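Local coordinates for protein nucleoporin NUP159 (Saccharomyces cerevisiae, PDB 1XIP) that forms part of the nuclear pore complex and, through its N-terminal beta-propeller domain, tethers the helicase Dbp5 to the pore for mRNA export, at residues K127-L139 / L142-R154. Sequence-based numbering, arbitrary orientation.
Sequences KPVFQLKNVNNTL and LNSVNDLSALDLR
Two consecutive beta hairpins of one propeller blade meet here, sharing strand 138-143. At one end a classic beta bulge sets Phe-130 and Gln-131 opposite Leu-142. Leu-142 O takes a nearly straight bond from Phe-130 N (2.8 Å) and a weak one from Gln-131 N (3.4 Å). Leu-142 N returns a bond to Gln-131 O. Past the bulge, Ser-144 N donates to Pro-128 O at 2.7 Å, though the bond is bent (N-H...O 131°).

The Phe-130 ring lies against the type I turn 143-146. Its CG is anti to the carbonyl carbon (chi1 -73°), which swings the ring toward Ser-144. Ser-144 CA sits over one face, offset toward the rim, in a CH-pi contact 3.8 Å from the ring centroid. The ring also stacks with Phe-276. Asn-143 OD1 takes a weak bond from Ser-144 N and lies against Lys-127 CB (3.1 Å), a van der Waals contact. The Gln-131 side chain leads away, and its NE2 bonds Phe-168 O in the next blade.

At the other end, Leu-139 and Leu-151 form a hydrogen-bonded antiparallel pair, with their CB atoms in apolar contact 4.0 Å apart. Leu-153 N donates to Asn-137 O, and Leu-153 CB lies 3.4 Å from that same oxygen. Asn-134 ND2 closes the first hairpin's loop by bonding both Asn-136 O and Thr-138 O. At the end of strand 147-152 an Asx turn forms, where Asp-152 OD1 uses its anti lone pair to accept from Arg-154 N. The up-and-down order of strands 129-134, 138-143, 147-152 and 158-165 is that of a four-stranded beta-propeller blade.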
loop_
_atom_site.group_PDB
_atom_site.type_symbol
_atom_site.label_atom_id
_atom_site.label_comp_id
_atom_site.label_asym_id
_atom_site.label_seq_id
_atom_site.Cartn_x
_atom_site.Cartn_y
_atom_site.Cartn_z
ATOM N N LYS A 127 2.026 -20.504 8.755
ATOM C CA LYS A 127 1.045 -19.656 9.440
ATOM C C LYS A 127 0.507 -18.546 8.495
ATOM O O LYS A 127 1.243 -18.073 7.625
ATOM C CB LYS A 127 1.664 -19.032 10.703
ATOM C CG LYS A 127 1.981 -20.028 11.832
ATOM C CD LYS A 127 1.077 -19.849 13.057
ATOM C CE LYS A 127 0.097 -21.011 13.206
ATOM N NZ LYS A 127 0.711 -22.178 13.885
ATOM N N PRO A 128 -0.762 -18.137 8.667
ATOM C CA PRO A 128 -1.361 -17.038 7.880
ATOM C C PRO A 128 -0.485 -15.788 7.772
ATOM O O PRO A 128 0.243 -15.424 8.695
ATOM C CB PRO A 128 -2.629 -16.699 8.665
ATOM C CG PRO A 128 -3.013 -17.981 9.325
ATOM C CD PRO A 128 -1.729 -18.709 9.625
ATOM N N VAL A 129 -0.578 -15.117 6.641
ATOM C CA VAL A 129 0.305 -14.001 6.352
ATOM C C VAL A 129 -0.472 -12.688 6.349
ATOM O O VAL A 129 -1.633 -12.666 5.941
ATOM C CB VAL A 129 1.030 -14.255 5.021
ATOM C CG1 VAL A 129 1.625 -12.984 4.453
ATOM C CG2 VAL A 129 2.103 -15.318 5.214
ATOM N N PHE A 130 0.158 -11.612 6.829
ATOM C CA PHE A 130 -0.462 -10.279 6.903
ATOM C C PHE A 130 -0.034 -9.365 5.738
ATOM O O PHE A 130 -0.813 -8.529 5.264
ATOM C CB PHE A 130 -0.060 -9.561 8.209
ATOM C CG PHE A 130 -0.718 -10.094 9.451
ATOM C CD1 PHE A 130 -1.982 -10.715 9.404
ATOM C CD2 PHE A 130 -0.075 -9.958 10.693
ATOM C CE1 PHE A 130 -2.591 -11.212 10.573
ATOM C CE2 PHE A 130 -0.671 -10.440 11.874
ATOM C CZ PHE A 130 -1.935 -11.076 11.814
ATOM N N GLN A 131 1.230 -9.493 5.331
ATOM C CA GLN A 131 1.824 -8.576 4.368
ATOM C C GLN A 131 2.924 -9.208 3.550
ATOM O O GLN A 131 3.735 -9.967 4.076
ATOM C CB GLN A 131 2.375 -7.329 5.064
ATOM C CG GLN A 131 2.481 -6.119 4.113
ATOM C CD GLN A 131 3.177 -4.947 4.737
ATOM O OE1 GLN A 131 2.694 -4.400 5.714
ATOM N NE2 GLN A 131 4.320 -4.563 4.187
ATOM N N LEU A 132 2.943 -8.872 2.264
ATOM C CA LEU A 132 3.966 -9.329 1.346
ATOM C C LEU A 132 4.455 -8.147 0.571
ATOM O O LEU A 132 3.658 -7.276 0.193
ATOM C CB LEU A 132 3.383 -10.317 0.352
ATOM C CG LEU A 132 3.077 -11.723 0.818
ATOM C CD1 LEU A 132 1.596 -11.972 0.747
ATOM C CD2 LEU A 132 3.808 -12.681 -0.071
ATOM N N LYS A 133 5.759 -8.109 0.331
ATOM C CA LYS A 133 6.348 -7.154 -0.586
ATOM C C LYS A 133 7.346 -7.862 -1.469
ATOM O O LYS A 133 8.176 -8.666 -1.000
ATOM C CB LYS A 133 7.056 -6.036 0.165
ATOM C CG LYS A 133 6.396 -4.661 0.077
ATOM C CD LYS A 133 6.513 -3.996 -1.318
ATOM C CE LYS A 133 5.341 -2.982 -1.566
ATOM N NZ LYS A 133 4.913 -2.811 -3.023
ATOM N N ASN A 134 7.268 -7.563 -2.757
ATOM C CA ASN A 134 8.253 -8.048 -3.689
ATOM C C ASN A 134 9.318 -6.992 -3.940
ATOM O O ASN A 134 8.990 -5.829 -4.174
ATOM C CB ASN A 134 7.585 -8.448 -4.989
ATOM C CG ASN A 134 8.583 -8.735 -6.075
ATOM O OD1 ASN A 134 8.471 -8.209 -7.177
ATOM N ND2 ASN A 134 9.583 -9.567 -5.767
ATOM N N VAL A 135 10.591 -7.370 -3.868
ATOM C CA VAL A 135 11.628 -6.368 -4.143
ATOM C C VAL A 135 12.403 -6.628 -5.434
ATOM O O VAL A 135 12.263 -5.863 -6.412
ATOM C CB VAL A 135 12.496 -5.971 -2.905
ATOM C CG1 VAL A 135 12.880 -7.173 -2.071
ATOM C CG2 VAL A 135 13.699 -5.164 -3.338
ATOM N N ASN A 136 13.177 -7.702 -5.497
ATOM C CA ASN A 136 13.696 -8.081 -6.809
ATOM C C ASN A 136 13.236 -9.470 -7.164
ATOM O O ASN A 136 12.171 -9.650 -7.746
ATOM C CB ASN A 136 15.221 -7.966 -6.858
ATOM C CG ASN A 136 15.689 -6.530 -6.844
ATOM O OD1 ASN A 136 15.369 -5.746 -7.744
ATOM N ND2 ASN A 136 16.436 -6.164 -5.809
ATOM N N ASN A 137 14.046 -10.450 -6.798
ATOM C CA ASN A 137 13.689 -11.848 -6.927
ATOM C C ASN A 137 13.339 -12.417 -5.575
ATOM O O ASN A 137 13.509 -13.614 -5.328
ATOM C CB ASN A 137 14.851 -12.646 -7.534
ATOM C CG ASN A 137 15.192 -12.191 -8.919
ATOM O OD1 ASN A 137 14.328 -12.151 -9.809
ATOM N ND2 ASN A 137 16.449 -11.810 -9.118
ATOM N N THR A 138 12.872 -11.561 -4.682
ATOM C CA THR A 138 12.567 -12.029 -3.350
ATOM C C THR A 138 11.242 -11.462 -2.843
ATOM O O THR A 138 10.867 -10.322 -3.159
ATOM C CB THR A 138 13.736 -11.743 -2.377
ATOM O OG1 THR A 138 13.819 -10.343 -2.155
ATOM C CG2 THR A 138 15.103 -12.046 -3.005
ATOM N N LEU A 139 10.533 -12.290 -2.081
ATOM C CA LEU A 139 9.278 -11.918 -1.457
ATOM C C LEU A 139 9.489 -11.781 0.001
ATOM O O LEU A 139 9.875 -12.742 0.646
ATOM C CB LEU A 139 8.241 -13.002 -1.675
ATOM C CG LEU A 139 7.143 -12.678 -2.679
ATOM C CD1 LEU A 139 6.136 -13.803 -2.690
ATOM C CD2 LEU A 139 6.482 -11.382 -2.315
ATOM N N LEU A 142 5.439 -10.927 6.045
ATOM C CA LEU A 142 5.140 -10.770 7.453
ATOM C C LEU A 142 4.018 -11.688 7.920
ATOM O O LEU A 142 2.891 -11.628 7.433
ATOM C CB LEU A 142 4.853 -9.323 7.819
ATOM C CG LEU A 142 4.454 -9.102 9.287
ATOM C CD1 LEU A 142 5.585 -9.466 10.264
ATOM C CD2 LEU A 142 4.026 -7.679 9.476
ATOM N N ASN A 143 4.374 -12.509 8.901
ATOM C CA ASN A 143 3.565 -13.565 9.478
ATOM C C ASN A 143 2.474 -13.102 10.445
ATOM O O ASN A 143 2.556 -12.009 11.030
ATOM C CB ASN A 143 4.511 -14.420 10.299
ATOM C CG ASN A 143 4.256 -15.846 10.149
ATOM O OD1 ASN A 143 3.135 -16.296 10.317
ATOM N ND2 ASN A 143 5.297 -16.603 9.838
ATOM N N SER A 144 1.488 -13.972 10.665
ATOM C CA SER A 144 0.433 -13.738 11.658
ATOM C C SER A 144 0.940 -13.921 13.083
ATOM O O SER A 144 0.227 -13.639 14.053
ATOM C CB SER A 144 -0.754 -14.668 11.412
ATOM O OG SER A 144 -0.516 -15.947 11.974
ATOM N N VAL A 145 2.175 -14.393 13.196
ATOM C CA VAL A 145 2.813 -14.644 14.490
ATOM C C VAL A 145 3.965 -13.647 14.675
ATOM O O VAL A 145 4.814 -13.794 15.567
ATOM C CB VAL A 145 3.269 -16.144 14.606
ATOM C CG1 VAL A 145 4.641 -16.369 14.001
ATOM C CG2 VAL A 145 3.199 -16.637 16.051
ATOM N N ASN A 146 3.966 -12.629 13.807
ATOM C CA ASN A 146 4.946 -11.539 13.811
ATOM C C ASN A 146 6.368 -11.969 13.459
ATOM O O ASN A 146 7.336 -11.538 14.110
ATOM C CB ASN A 146 4.909 -10.769 15.141
ATOM C CG ASN A 146 3.552 -10.158 15.419
ATOM O OD1 ASN A 146 2.912 -10.482 16.418
ATOM N ND2 ASN A 146 3.099 -9.273 14.532
ATOM N N ASP A 147 6.486 -12.820 12.435
ATOM C CA ASP A 147 7.779 -13.314 11.952
ATOM C C ASP A 147 8.058 -12.760 10.560
ATOM O O ASP A 147 7.341 -13.082 9.609
ATOM C CB ASP A 147 7.764 -14.847 11.869
ATOM C CG ASP A 147 8.082 -15.534 13.199
ATOM O OD1 ASP A 147 8.489 -14.853 14.169
ATOM O OD2 ASP A 147 7.955 -16.777 13.358
ATOM N N LEU A 148 9.093 -11.935 10.430
ATOM C CA LEU A 148 9.485 -11.414 9.116
ATOM C C LEU A 148 10.435 -12.370 8.409
ATOM O O LEU A 148 11.526 -12.652 8.919
ATOM C CB LEU A 148 10.128 -10.036 9.242
ATOM C CG LEU A 148 10.215 -9.251 7.938
ATOM C CD1 LEU A 148 8.831 -8.953 7.427
ATOM C CD2 LEU A 148 10.989 -7.973 8.142
ATOM N N SER A 149 10.022 -12.860 7.236
ATOM C CA SER A 149 10.789 -13.873 6.496
ATOM C C SER A 149 11.019 -13.503 5.037
ATOM O O SER A 149 10.355 -12.620 4.499
ATOM C CB SER A 149 10.093 -15.220 6.573
ATOM O OG SER A 149 8.706 -15.047 6.405
ATOM N N ALA A 150 11.964 -14.192 4.407
ATOM C CA ALA A 150 12.343 -13.917 3.023
ATOM C C ALA A 150 12.266 -15.167 2.151
ATOM O O ALA A 150 12.845 -16.201 2.486
ATOM C CB ALA A 150 13.741 -13.323 2.961
ATOM N N LEU A 151 11.526 -15.058 1.046
ATOM C CA LEU A 151 11.401 -16.126 0.065
ATOM C C LEU A 151 12.176 -15.767 -1.190
ATOM O O LEU A 151 11.871 -14.768 -1.839
ATOM C CB LEU A 151 9.938 -16.337 -0.299
ATOM C CG LEU A 151 9.385 -17.755 -0.500
ATOM C CD1 LEU A 151 8.449 -17.799 -1.696
ATOM C CD2 LEU A 151 10.471 -18.826 -0.605
ATOM N N ASP A 152 13.189 -16.569 -1.521
ATOM C CA ASP A 152 13.864 -16.424 -2.805
ATOM C C ASP A 152 13.010 -17.057 -3.895
ATOM O O ASP A 152 12.655 -18.227 -3.818
ATOM C CB ASP A 152 15.269 -17.044 -2.788
ATOM C CG ASP A 152 16.168 -16.499 -3.914
ATOM O OD1 ASP A 152 15.901 -16.793 -5.100
ATOM O OD2 ASP A 152 17.161 -15.767 -3.714
ATOM N N LEU A 153 12.674 -16.273 -4.908
ATOM C CA LEU A 153 11.798 -16.757 -5.956
ATOM C C LEU A 153 12.497 -17.684 -6.961
ATOM O O LEU A 153 11.856 -18.533 -7.581
ATOM C CB LEU A 153 11.084 -15.590 -6.632
ATOM C CG LEU A 153 10.019 -14.933 -5.727
ATOM C CD1 LEU A 153 9.556 -13.598 -6.305
ATOM C CD2 LEU A 153 8.825 -15.867 -5.447
ATOM N N ARG A 154 13.815 -17.545 -7.080
ATOM C CA ARG A 154 14.617 -18.405 -7.951
ATOM C C ARG A 154 14.816 -19.832 -7.395
ATOM O O ARG A 154 14.761 -20.797 -8.152
ATOM C CB ARG A 154 15.977 -17.747 -8.256
ATOM C CG ARG A 154 16.259 -17.501 -9.757
ATOM C CD ARG A 154 17.392 -16.479 -10.045
ATOM N NE ARG A 154 18.570 -17.094 -10.677
ATOM C CZ ARG A 154 19.818 -17.070 -10.168
ATOM N NH1 ARG A 154 20.068 -16.459 -9.009
ATOM N NH2 ARG A 154 20.823 -17.662 -10.820
#